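Local structure of bsobi restriction endonuclease (Geobacillus stearothermophilus, 1DC1) at residues D[33-38]-D[124-129]; D[61-66]-D[94-99]; D[144-149]-D[185-190]; D[238-243]-D[262-267]. The protein recognises the double-stranded DNA sequence 5'-CYCGRG-3' as a homodimer and cleaves it after the first cytosine. One frame throughout, in Å; residues are numbered along the deposited sequence.

Contact 1: D[33-38]-D[124-129]. With nucleotides of chain B.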
# COMPACT_ATOMS: atom_id res chain seq x y z
N LEU D 33 -3.17 -14.26 13.85
CA LEU D 33 -3.30 -15.71 13.91
C LEU D 33 -3.00 -16.34 12.58
O LEU D 33 -2.35 -17.40 12.51
CB LEU D 33 -4.72 -16.11 14.35
CG LEU D 33 -4.81 -16.31 15.87
CD1 LEU D 33 -3.82 -15.39 16.66
CD2 LEU D 33 -6.27 -16.03 16.28
N GLU D 34 -3.48 -15.71 11.52
CA GLU D 34 -3.25 -16.26 10.18
C GLU D 34 -1.77 -16.12 9.80
O GLU D 34 -1.19 -17.02 9.22
CB GLU D 34 -4.17 -15.55 9.19
CG GLU D 34 -4.03 -15.95 7.74
CD GLU D 34 -4.48 -17.36 7.47
OE1 GLU D 34 -5.12 -17.97 8.34
OE2 GLU D 34 -4.16 -17.86 6.37
N LYS D 35 -1.18 -14.98 10.14
CA LYS D 35 0.24 -14.73 9.91
C LYS D 35 1.07 -15.82 10.56
O LYS D 35 1.99 -16.34 9.94
CB LYS D 35 0.65 -13.36 10.47
CG LYS D 35 1.98 -12.90 10.00
CD LYS D 35 2.16 -11.41 10.28
CE LYS D 35 2.89 -11.12 11.60
NZ LYS D 35 3.50 -9.75 11.65
N ASN D 36 0.77 -16.18 11.82
CA ASN D 36 1.53 -17.24 12.48
C ASN D 36 1.37 -18.60 11.80
O ASN D 36 2.32 -19.37 11.67
CB ASN D 36 1.16 -17.28 13.93
CG ASN D 36 1.79 -16.15 14.67
OD1 ASN D 36 2.98 -15.92 14.51
ND2 ASN D 36 1.01 -15.42 15.45
N LYS D 37 0.16 -18.88 11.31
CA LYS D 37 -0.10 -20.11 10.58
C LYS D 37 0.72 -20.16 9.29
O LYS D 37 1.23 -21.22 8.91
CB LYS D 37 -1.58 -20.20 10.19
CG LYS D 37 -2.56 -20.42 11.33
CD LYS D 37 -3.98 -20.54 10.75
CE LYS D 37 -5.03 -20.29 11.80
NZ LYS D 37 -6.34 -20.86 11.40
N ARG D 38 0.80 -19.01 8.60
CA ARG D 38 1.56 -18.90 7.33
C ARG D 38 3.10 -18.82 7.46
O ARG D 38 3.83 -19.02 6.49
CB ARG D 38 1.06 -17.66 6.57
CG ARG D 38 -0.37 -17.77 6.08
CD ARG D 38 -0.59 -19.04 5.25
NE ARG D 38 -1.95 -19.05 4.75
CZ ARG D 38 -2.40 -19.83 3.77
NH1 ARG D 38 -1.59 -20.69 3.16
NH2 ARG D 38 -3.67 -19.73 3.37
N ASP D 124 9.42 -9.42 4.41
CA ASP D 124 8.63 -8.49 3.58
C ASP D 124 7.82 -9.33 2.58
O ASP D 124 6.72 -8.95 2.19
CB ASP D 124 9.57 -7.53 2.85
CG ASP D 124 8.97 -6.12 2.62
OD1 ASP D 124 7.78 -5.86 2.88
OD2 ASP D 124 9.72 -5.26 2.15
N SER D 125 8.37 -10.47 2.17
CA SER D 125 7.66 -11.39 1.26
C SER D 125 6.43 -11.99 1.98
O SER D 125 5.35 -12.06 1.37
CB SER D 125 8.56 -12.54 0.78
OG SER D 125 7.80 -13.51 0.09
N LEU D 126 6.60 -12.45 3.24
CA LEU D 126 5.49 -12.98 4.01
C LEU D 126 4.44 -11.88 4.16
O LEU D 126 3.29 -12.14 3.97
CB LEU D 126 5.92 -13.49 5.40
CG LEU D 126 4.75 -13.86 6.35
CD1 LEU D 126 3.90 -14.98 5.80
CD2 LEU D 126 5.27 -14.22 7.71
N GLY D 127 4.86 -10.65 4.47
CA GLY D 127 3.96 -9.52 4.57
C GLY D 127 3.15 -9.34 3.29
O GLY D 127 1.94 -9.13 3.37
N GLY D 128 3.81 -9.45 2.12
CA GLY D 128 3.13 -9.35 0.84
C GLY D 128 2.09 -10.44 0.67
O GLY D 128 0.96 -10.18 0.25
N THR D 129 2.46 -11.67 1.02
CA THR D 129 1.58 -12.82 0.94
C THR D 129 0.34 -12.61 1.82
O THR D 129 -0.80 -12.86 1.38
CB THR D 129 2.36 -14.05 1.38
OG1 THR D 129 3.09 -14.53 0.25
CG2 THR D 129 1.44 -15.12 1.95
P DA B 9 9.95 -4.31 -2.69
OP1 DA B 9 10.72 -3.61 -1.63
OP2 DA B 9 10.56 -4.43 -4.04
O5' DA B 9 9.46 -5.77 -2.21
C5' DA B 9 9.49 -6.20 -0.81
C4' DA B 9 8.28 -7.05 -0.49
O4' DA B 9 7.12 -6.25 -0.21
C3' DA B 9 7.82 -8.00 -1.58
O3' DA B 9 8.68 -9.14 -1.66
C2' DA B 9 6.39 -8.30 -1.17
C1' DA B 9 5.94 -6.96 -0.58
N9 DA B 9 5.22 -6.14 -1.56
C8 DA B 9 5.76 -5.33 -2.54
N7 DA B 9 4.85 -4.74 -3.28
C5 DA B 9 3.64 -5.18 -2.77
C6 DA B 9 2.29 -4.92 -3.11
N6 DA B 9 1.91 -4.11 -4.09
N1 DA B 9 1.34 -5.54 -2.40
C2 DA B 9 1.70 -6.36 -1.40
N3 DA B 9 2.90 -6.68 -0.98
C4 DA B 9 3.85 -6.05 -1.71
P DG B 10 8.49 -10.20 -2.84
OP1 DG B 10 9.67 -11.10 -2.74
OP2 DG B 10 8.24 -9.48 -4.10
O5' DG B 10 7.22 -11.01 -2.33
C5' DG B 10 6.34 -11.67 -3.21
C4' DG B 10 4.95 -11.68 -2.61
O4' DG B 10 4.53 -10.33 -2.33
C3' DG B 10 3.92 -12.23 -3.59
O3' DG B 10 3.70 -13.59 -3.32
C2' DG B 10 2.67 -11.44 -3.31
C1' DG B 10 3.22 -10.10 -2.84
N9 DG B 10 3.32 -9.10 -3.89
C8 DG B 10 4.48 -8.49 -4.34
N7 DG B 10 4.26 -7.55 -5.21
C5 DG B 10 2.87 -7.55 -5.38
C6 DG B 10 2.03 -6.72 -6.20
O6 DG B 10 2.36 -5.84 -7.01
N1 DG B 10 0.67 -7.03 -6.03
C2 DG B 10 0.19 -8.06 -5.23
N2 DG B 10 -1.17 -8.25 -5.24
N3 DG B 10 0.97 -8.85 -4.49
C4 DG B 10 2.29 -8.53 -4.59

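Contact 2: D[61-66]-D[94-99]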
# COMPACT_ATOMS: atom_id res chain seq x y z
N ASP D 61 32.69 -19.80 -0.79
CA ASP D 61 32.31 -21.15 -1.16
C ASP D 61 30.82 -21.26 -1.45
O ASP D 61 30.39 -22.15 -2.18
CB ASP D 61 32.69 -22.14 -0.04
CG ASP D 61 34.19 -22.47 -0.01
OD1 ASP D 61 34.88 -22.29 -1.04
OD2 ASP D 61 34.65 -22.93 1.07
N LEU D 62 30.03 -20.34 -0.89
CA LEU D 62 28.57 -20.33 -1.08
C LEU D 62 28.21 -20.16 -2.56
O LEU D 62 27.15 -20.60 -3.00
CB LEU D 62 27.91 -19.22 -0.19
CG LEU D 62 28.12 -19.27 1.35
CD1 LEU D 62 27.76 -17.97 2.03
CD2 LEU D 62 27.29 -20.42 1.92
N LEU D 63 29.12 -19.53 -3.31
CA LEU D 63 28.91 -19.31 -4.74
C LEU D 63 28.85 -20.61 -5.54
O LEU D 63 28.39 -20.63 -6.68
CB LEU D 63 30.03 -18.45 -5.27
CG LEU D 63 30.00 -17.06 -4.67
CD1 LEU D 63 31.23 -16.24 -5.06
CD2 LEU D 63 28.72 -16.43 -5.18
N TYR D 64 29.35 -21.69 -4.96
CA TYR D 64 29.35 -22.97 -5.67
C TYR D 64 28.21 -23.92 -5.34
O TYR D 64 28.08 -24.98 -5.95
CB TYR D 64 30.68 -23.68 -5.47
CG TYR D 64 31.82 -22.76 -5.78
CD1 TYR D 64 31.83 -22.06 -6.98
CD2 TYR D 64 32.82 -22.53 -4.86
CE1 TYR D 64 32.80 -21.13 -7.24
CE2 TYR D 64 33.80 -21.62 -5.09
CZ TYR D 64 33.79 -20.91 -6.29
OH TYR D 64 34.74 -19.93 -6.52
N LEU D 65 27.38 -23.54 -4.38
CA LEU D 65 26.22 -24.35 -4.04
C LEU D 65 25.06 -23.80 -4.90
O LEU D 65 24.33 -22.88 -4.50
CB LEU D 65 25.94 -24.22 -2.55
CG LEU D 65 27.16 -24.50 -1.64
CD1 LEU D 65 26.86 -24.20 -0.18
CD2 LEU D 65 27.53 -25.94 -1.80
N GLU D 66 24.90 -24.36 -6.10
CA GLU D 66 23.87 -23.85 -6.99
C GLU D 66 22.47 -23.86 -6.40
O GLU D 66 21.67 -22.96 -6.67
CB GLU D 66 23.93 -24.55 -8.35
CG GLU D 66 23.73 -26.05 -8.28
CD GLU D 66 23.64 -26.72 -9.67
OE1 GLU D 66 24.39 -26.35 -10.61
OE2 GLU D 66 22.80 -27.65 -9.81
N SER D 94 24.98 -8.23 -6.83
CA SER D 94 24.28 -8.13 -5.56
C SER D 94 24.76 -9.24 -4.62
O SER D 94 24.97 -9.01 -3.44
CB SER D 94 22.74 -8.28 -5.74
OG SER D 94 22.02 -7.85 -4.59
N ILE D 95 24.93 -10.44 -5.15
CA ILE D 95 25.35 -11.55 -4.30
C ILE D 95 26.78 -11.29 -3.82
O ILE D 95 27.08 -11.53 -2.67
CB ILE D 95 25.24 -12.93 -5.03
CG1 ILE D 95 23.76 -13.31 -5.25
CG2 ILE D 95 25.91 -14.03 -4.18
CD1 ILE D 95 23.57 -14.46 -6.21
N ASN D 96 27.65 -10.79 -4.69
CA ASN D 96 29.01 -10.48 -4.26
C ASN D 96 29.01 -9.41 -3.17
O ASN D 96 29.81 -9.47 -2.23
CB ASN D 96 29.87 -10.05 -5.46
CG ASN D 96 30.08 -11.20 -6.46
OD1 ASN D 96 30.09 -12.39 -6.08
ND2 ASN D 96 30.22 -10.85 -7.74
N ASN D 97 28.09 -8.46 -3.26
CA ASN D 97 28.03 -7.41 -2.26
C ASN D 97 27.69 -8.02 -0.91
O ASN D 97 28.24 -7.63 0.11
CB ASN D 97 26.99 -6.37 -2.66
CG ASN D 97 27.44 -5.54 -3.87
OD1 ASN D 97 28.65 -5.46 -4.17
ND2 ASN D 97 26.46 -4.94 -4.57
N LEU D 98 26.79 -8.99 -0.93
CA LEU D 98 26.38 -9.65 0.30
C LEU D 98 27.59 -10.36 0.89
O LEU D 98 27.88 -10.26 2.10
CB LEU D 98 25.24 -10.65 -0.01
CG LEU D 98 24.96 -11.63 1.14
CD1 LEU D 98 24.46 -10.89 2.38
CD2 LEU D 98 23.97 -12.72 0.65
N ILE D 99 28.30 -11.10 0.05
CA ILE D 99 29.50 -11.81 0.51
C ILE D 99 30.58 -10.83 1.04
O ILE D 99 31.05 -11.01 2.15
CB ILE D 99 30.09 -12.72 -0.62
CG1 ILE D 99 29.18 -13.93 -0.84
CG2 ILE D 99 31.50 -13.22 -0.25
CD1 ILE D 99 29.51 -14.71 -2.08

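Contact 3: D[144-149]-D[185-190]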
# COMPACT_ATOMS: atom_id res chain seq x y z
N ARG D 144 -19.81 -16.18 1.06
CA ARG D 144 -20.53 -16.97 2.06
C ARG D 144 -21.85 -16.28 2.36
O ARG D 144 -22.88 -16.95 2.49
CB ARG D 144 -19.70 -17.10 3.35
CG ARG D 144 -20.36 -17.87 4.46
CD ARG D 144 -20.33 -19.36 4.10
NE ARG D 144 -21.65 -19.83 3.66
CZ ARG D 144 -21.90 -21.02 3.09
NH1 ARG D 144 -20.93 -21.90 2.86
NH2 ARG D 144 -23.16 -21.32 2.81
N ALA D 145 -21.84 -14.94 2.48
CA ALA D 145 -23.07 -14.18 2.75
C ALA D 145 -24.09 -14.30 1.57
O ALA D 145 -25.29 -14.43 1.77
CB ALA D 145 -22.73 -12.72 3.02
N ILE D 146 -23.58 -14.29 0.34
CA ILE D 146 -24.37 -14.42 -0.87
C ILE D 146 -24.99 -15.81 -0.96
O ILE D 146 -26.20 -15.92 -1.13
CB ILE D 146 -23.49 -14.17 -2.14
CG1 ILE D 146 -23.00 -12.69 -2.18
CG2 ILE D 146 -24.27 -14.65 -3.44
CD1 ILE D 146 -23.73 -11.81 -3.12
N ILE D 147 -24.19 -16.87 -0.86
CA ILE D 147 -24.76 -18.23 -0.93
C ILE D 147 -25.69 -18.55 0.24
O ILE D 147 -26.69 -19.21 0.06
CB ILE D 147 -23.65 -19.34 -1.19
CG1 ILE D 147 -22.69 -19.53 -0.02
CG2 ILE D 147 -22.87 -18.95 -2.46
CD1 ILE D 147 -21.58 -20.49 -0.38
N SER D 148 -25.40 -18.04 1.44
CA SER D 148 -26.33 -18.27 2.54
C SER D 148 -27.65 -17.56 2.27
O SER D 148 -28.71 -18.12 2.55
CB SER D 148 -25.75 -17.80 3.86
OG SER D 148 -24.93 -18.84 4.31
N ALA D 149 -27.60 -16.35 1.73
CA ALA D 149 -28.82 -15.64 1.39
C ALA D 149 -29.65 -16.46 0.36
O ALA D 149 -30.88 -16.52 0.47
CB ALA D 149 -28.51 -14.27 0.81
N LYS D 185 -15.17 -18.49 -7.68
CA LYS D 185 -14.77 -17.38 -8.54
C LYS D 185 -16.05 -16.63 -8.97
O LYS D 185 -16.02 -15.44 -9.26
CB LYS D 185 -14.01 -17.97 -9.77
CG LYS D 185 -13.88 -17.11 -11.03
CD LYS D 185 -13.21 -15.77 -10.75
CE LYS D 185 -13.01 -14.95 -12.01
NZ LYS D 185 -11.77 -14.11 -11.87
N GLY D 186 -17.18 -17.33 -8.98
CA GLY D 186 -18.44 -16.72 -9.38
C GLY D 186 -19.62 -17.55 -8.90
O GLY D 186 -19.45 -18.73 -8.56
N ILE D 187 -20.80 -16.95 -8.88
CA ILE D 187 -22.02 -17.63 -8.43
C ILE D 187 -23.08 -17.16 -9.39
O ILE D 187 -23.07 -15.99 -9.82
CB ILE D 187 -22.41 -17.19 -6.99
CG1 ILE D 187 -21.29 -17.59 -6.01
CG2 ILE D 187 -23.83 -17.72 -6.60
CD1 ILE D 187 -21.18 -19.08 -5.77
N SER D 188 -23.98 -18.06 -9.75
CA SER D 188 -25.03 -17.71 -10.68
C SER D 188 -26.39 -18.20 -10.22
O SER D 188 -26.51 -19.32 -9.76
CB SER D 188 -24.67 -18.30 -12.03
OG SER D 188 -25.58 -17.83 -13.00
N TRP D 189 -27.43 -17.39 -10.37
CA TRP D 189 -28.79 -17.79 -9.96
C TRP D 189 -29.86 -17.17 -10.88
O TRP D 189 -29.57 -16.40 -11.83
CB TRP D 189 -29.10 -17.36 -8.52
CG TRP D 189 -29.07 -15.84 -8.35
CD1 TRP D 189 -30.15 -14.96 -8.38
CD2 TRP D 189 -27.89 -15.03 -8.10
NE1 TRP D 189 -29.69 -13.67 -8.15
CE2 TRP D 189 -28.32 -13.68 -7.98
CE3 TRP D 189 -26.51 -15.32 -7.96
CZ2 TRP D 189 -27.40 -12.61 -7.73
CZ3 TRP D 189 -25.60 -14.27 -7.71
CH2 TRP D 189 -26.05 -12.95 -7.60
N THR D 190 -31.11 -17.51 -10.59
CA THR D 190 -32.26 -16.99 -11.32
C THR D 190 -33.27 -16.54 -10.27
O THR D 190 -33.61 -17.30 -9.36
CB THR D 190 -32.92 -18.04 -12.21
OG1 THR D 190 -32.00 -18.49 -13.19
CG2 THR D 190 -34.12 -17.45 -12.92

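Contact 4: D[238-243]-D[262-267]. With nucleotides of chain A.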
# COMPACT_ATOMS: atom_id res chain seq x y z
N LEU D 238 -21.31 -3.02 -10.58
CA LEU D 238 -19.84 -3.09 -10.44
C LEU D 238 -19.54 -2.57 -9.04
O LEU D 238 -20.15 -1.61 -8.58
CB LEU D 238 -19.12 -2.28 -11.51
CG LEU D 238 -19.57 -2.74 -12.91
CD1 LEU D 238 -20.45 -1.69 -13.55
CD2 LEU D 238 -18.41 -3.03 -13.75
N GLY D 239 -18.65 -3.25 -8.33
CA GLY D 239 -18.37 -2.81 -6.99
C GLY D 239 -16.96 -3.09 -6.54
O GLY D 239 -16.28 -3.95 -7.11
N GLU D 240 -16.52 -2.35 -5.54
CA GLU D 240 -15.19 -2.49 -4.97
C GLU D 240 -15.40 -3.11 -3.60
O GLU D 240 -16.37 -2.80 -2.91
CB GLU D 240 -14.49 -1.13 -4.83
CG GLU D 240 -13.36 -0.78 -5.85
CD GLU D 240 -13.46 -1.47 -7.25
OE1 GLU D 240 -13.26 -2.70 -7.32
OE2 GLU D 240 -13.72 -0.77 -8.28
N LEU D 241 -14.50 -4.00 -3.20
CA LEU D 241 -14.60 -4.70 -1.90
C LEU D 241 -13.24 -4.62 -1.24
O LEU D 241 -12.30 -5.16 -1.78
CB LEU D 241 -15.00 -6.18 -2.14
CG LEU D 241 -14.91 -7.24 -1.01
CD1 LEU D 241 -15.82 -6.84 0.15
CD2 LEU D 241 -15.34 -8.63 -1.54
N LYS D 242 -13.16 -3.95 -0.09
CA LYS D 242 -11.89 -3.78 0.66
C LYS D 242 -11.97 -4.56 1.98
O LYS D 242 -12.78 -4.25 2.85
CB LYS D 242 -11.66 -2.30 0.94
CG LYS D 242 -12.05 -1.43 -0.25
CD LYS D 242 -10.88 -0.84 -0.93
CE LYS D 242 -10.00 -1.88 -1.49
NZ LYS D 242 -10.31 -2.01 -2.94
N GLY D 243 -11.15 -5.61 2.08
CA GLY D 243 -11.16 -6.45 3.26
C GLY D 243 -10.12 -6.07 4.29
O GLY D 243 -9.95 -6.76 5.28
N THR D 262 -15.17 6.01 -10.26
CA THR D 262 -15.39 7.14 -11.13
C THR D 262 -14.97 6.77 -12.58
O THR D 262 -15.64 7.14 -13.54
CB THR D 262 -14.65 8.34 -10.58
OG1 THR D 262 -15.14 8.63 -9.25
CG2 THR D 262 -14.85 9.52 -11.50
N ARG D 263 -13.88 6.03 -12.74
CA ARG D 263 -13.50 5.59 -14.08
C ARG D 263 -14.70 4.80 -14.64
O ARG D 263 -15.08 4.98 -15.79
CB ARG D 263 -12.28 4.65 -14.00
CG ARG D 263 -10.95 5.40 -13.89
CD ARG D 263 -9.78 4.48 -13.54
NE ARG D 263 -8.45 5.15 -13.59
CZ ARG D 263 -7.29 4.52 -13.35
NH1 ARG D 263 -7.27 3.24 -13.04
NH2 ARG D 263 -6.12 5.15 -13.47
N ILE D 264 -15.29 3.92 -13.81
CA ILE D 264 -16.42 3.07 -14.20
C ILE D 264 -17.63 3.89 -14.65
O ILE D 264 -18.14 3.70 -15.76
CB ILE D 264 -16.85 2.12 -13.04
CG1 ILE D 264 -15.81 1.00 -12.89
CG2 ILE D 264 -18.23 1.50 -13.34
CD1 ILE D 264 -15.93 0.15 -11.56
N ARG D 265 -18.07 4.78 -13.78
CA ARG D 265 -19.20 5.65 -14.04
C ARG D 265 -18.99 6.50 -15.27
O ARG D 265 -19.93 6.65 -16.06
CB ARG D 265 -19.44 6.55 -12.84
CG ARG D 265 -20.33 5.93 -11.83
CD ARG D 265 -20.57 6.85 -10.64
NE ARG D 265 -19.36 7.39 -10.01
CZ ARG D 265 -18.91 8.63 -10.19
NH1 ARG D 265 -19.55 9.48 -10.99
NH2 ARG D 265 -17.83 9.04 -9.55
N ASN D 266 -17.78 7.03 -15.43
CA ASN D 266 -17.46 7.88 -16.56
C ASN D 266 -17.56 7.10 -17.87
O ASN D 266 -18.30 7.51 -18.78
CB ASN D 266 -16.04 8.46 -16.40
CG ASN D 266 -15.98 9.66 -15.41
OD1 ASN D 266 -17.01 10.20 -14.98
ND2 ASN D 266 -14.77 10.07 -15.05
N LYS D 267 -16.85 5.98 -17.96
CA LYS D 267 -16.86 5.19 -19.17
C LYS D 267 -18.26 4.66 -19.52
O LYS D 267 -18.71 4.72 -20.68
CB LYS D 267 -15.88 4.05 -19.00
CG LYS D 267 -14.46 4.50 -19.14
CD LYS D 267 -14.29 5.22 -20.47
CE LYS D 267 -12.85 5.56 -20.72
NZ LYS D 267 -12.47 5.21 -22.12
P DC A 7 -7.91 -5.85 -0.01
OP1 DC A 7 -8.95 -6.47 0.83
OP2 DC A 7 -8.20 -4.58 -0.74
O5' DC A 7 -6.64 -5.56 0.89
C5' DC A 7 -6.05 -6.59 1.72
C4' DC A 7 -4.86 -6.03 2.47
O4' DC A 7 -3.80 -5.59 1.57
C3' DC A 7 -5.18 -4.86 3.41
O3' DC A 7 -4.44 -5.01 4.60
C2' DC A 7 -4.56 -3.67 2.69
C1' DC A 7 -3.39 -4.28 1.95
N1 DC A 7 -3.04 -3.50 0.74
C2 DC A 7 -1.70 -3.07 0.56
O2 DC A 7 -0.80 -3.54 1.30
N3 DC A 7 -1.41 -2.18 -0.43
C4 DC A 7 -2.38 -1.78 -1.27
N4 DC A 7 -2.07 -0.89 -2.21
C5 DC A 7 -3.73 -2.29 -1.17
C6 DC A 7 -4.01 -3.13 -0.17

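Contact 1: D[33-38]-D[124-129]
Leu126 carries this contact between two helices, an example of one branched side chain bridging them while another flank of its helix meets a different partner. With CG anti to the backbone N (chi1 170°), its methyl groups reach helix 33-38 at separate places: CD1 meets CB of Arg38 at 4.0 Å, and CD2 lies 4.2 Å from CG of Lys35. Arg38 offers CB here; its chain bends at chi2 (-54°) and its end leads away to Glu34, one turn earlier. There NE of Arg38 donates to OE2 of Glu34 over 3.0 Å, a salt bridge in which the N-H comes to the anti side of the carboxylate, 33° out of its plane. Segment 124-129 also borders the DNA of chain B. Gly128, lacking a side chain, brings its CA to 3.2 Å from N3 of DA9, at the minor-groove edge of the base. Asp124 sets OD1 3.2 Å from O4' of DA9, while its OD2 forms a long, weak ion pair with Arg131 of the second subunit. Were Asp124 an alanine, the carboxylate would be gone, which would probably leave a gap beside the sugar and that arginine short of a distant charge partner. Around the contact, Tyr42 of helix 21-53 touches Leu126, Met130 and Ile133 of helix 110-152 meet Glu34 and Arg38, and Phe121 of the second subunit packs on Leu126.

Contact 2: D[61-66]-D[94-99]
Leu63 meets Ile95 and Ile99 where the loop between helices 21-53 and 69-75 packs on helix 88-103, in the helical part of the enzyme. Apolar packing dominates. Both methyls of the leucine fork straddle CD1 of Ile99, CD2 of Leu63 at 3.6 Å and CD1 of Leu63 at 3.8 Å. The fork also slides past Ile95 in the opposite direction, its CD2 3.8 Å from CG2 of that residue. A polar neighbour adds a looser touch: Asn96 crosses Leu63 at about a right angle, OD1 standing 4.1 Å from CD1 of Leu63. No hydrogen bond spans the two segments. The loop is instead held by its own turns and by Gln69, whose NE2 bonds to the carbonyl oxygens of Leu62 and Leu65. The ring of Tyr64 has the CB of Leu63 over one face, toward its rim. Leu72 of helix 69-75 also packs on Ile95. With an alanine in place of Leu63 the fork would be gone, which is likely to leave Ile95 and Ile99 without their partner in this loop and to open a gap between loop and helix. The junction is tightest where CD1 of Ile99 comes to 3.5 Å from CG of Leu63.

Contact 3: D[144-149]-D[185-190]
Ile147 and Ile187 cross at about a right angle, and the conformation of the first decides which branch does the touching. Its CG1 occupies the crowded position between the backbone N and the carbonyl carbon (chi1 68°). This puts CG2 beside the backbone N and 3.7 Å from CD1 of Ile187; with chi2 extended (-174°), CD1 of Ile147 lies over one face of the Arg144 guanidinium, 3.4 Å above its plane and offset toward the rim. The two branches of Ile187 part company: CD1, past a bend at chi2, meets Ile147, whereas CG2 faces Ile146, with 4.4 Å between the two CG2 atoms. Ile146 spreads the same CG2 methyl toward Trp189, 4.5 Å from CZ3, at an oblique angle to the ring. The indole is fixed at its polar end by NE1, which donates to the carbonyl oxygen of Ile321 in helix 310-321. On the helix, Arg144 is engaged by salt bridges to Glu181 and Asp177. Helix 144-149 and strand 186-190 run nearly parallel, 21° between their directions and 10.2 Å between their axes. Such apolar packing of a long helix on the central mixed sheet is consistent with the alpha/beta core of the PD-(D/E)XK nucleases.

Contact 4: D[238-243]-D[262-267]
Ile264 presses on Leu238, and this aliphatic pair forms the dense end of a contact that opens toward the DNA. Two branches of the isoleucine share the work: CG2 lies 3.9 Å from CD1 of Leu238, and CD1 sits 4.0 Å from CB of the same leucine. Because CG1 of Ile264 stands beside the backbone N and CG2 anti to it (chi1 -73°), both methyls can face the strand at once, and Val211 of strand 209-211 packs against both residues. Packing eases two residues along the strand, at Glu240, where OE2 grazes CD1 of Ile264 at 4.1 Å. The other carboxylate oxygen, OE1, is bound by the backbone N of Asp212, which restrains how the carboxylate can turn. Past Glu240 the strand leaves the helix segment and reaches the DNA: Gly243 N donates to OP1 of DC7 in chain A over 2.7 Å, at 148°, and CE of Lys242 passes 3.3 Å from OP2 of DC7. Lys242 NZ forms a salt bridge with another phosphate. From the same helix as Ile264, Arg263 forms salt bridges with Asp251 and Glu291 of the second subunit. The contact thus seats the helix of a beta-alpha-beta unit on its first strand, whose Glu240 and Lys242, with Asp212, are the predicted catalytic magnesium site, the acidic and lysine signature of PD-(D/E)XK nucleases.

How the contacts relate
Taken from the N terminus, the chain enters helix 21-53, and contact 1 closes a long, largely helical loop by bringing it against helix 110-152. Nested inside that loop, contact 2 closes a smaller one, joining the segment after helix 21-53 to helix 88-103; the two centres are 27 Å apart. Helix 110-152 runs on to contact 3, which closes a 35-residue loop holding strands 157-161 and 170-172 by meeting strand 184-191, so this one helix links the helical part to the mixed sheet. Contact 4 follows in series and closes a short loop from strand 235-242 to helix 247-270. Contacts 3 and 4 reach the same sheet, their centres 20 Å apart, and no two contacts cross.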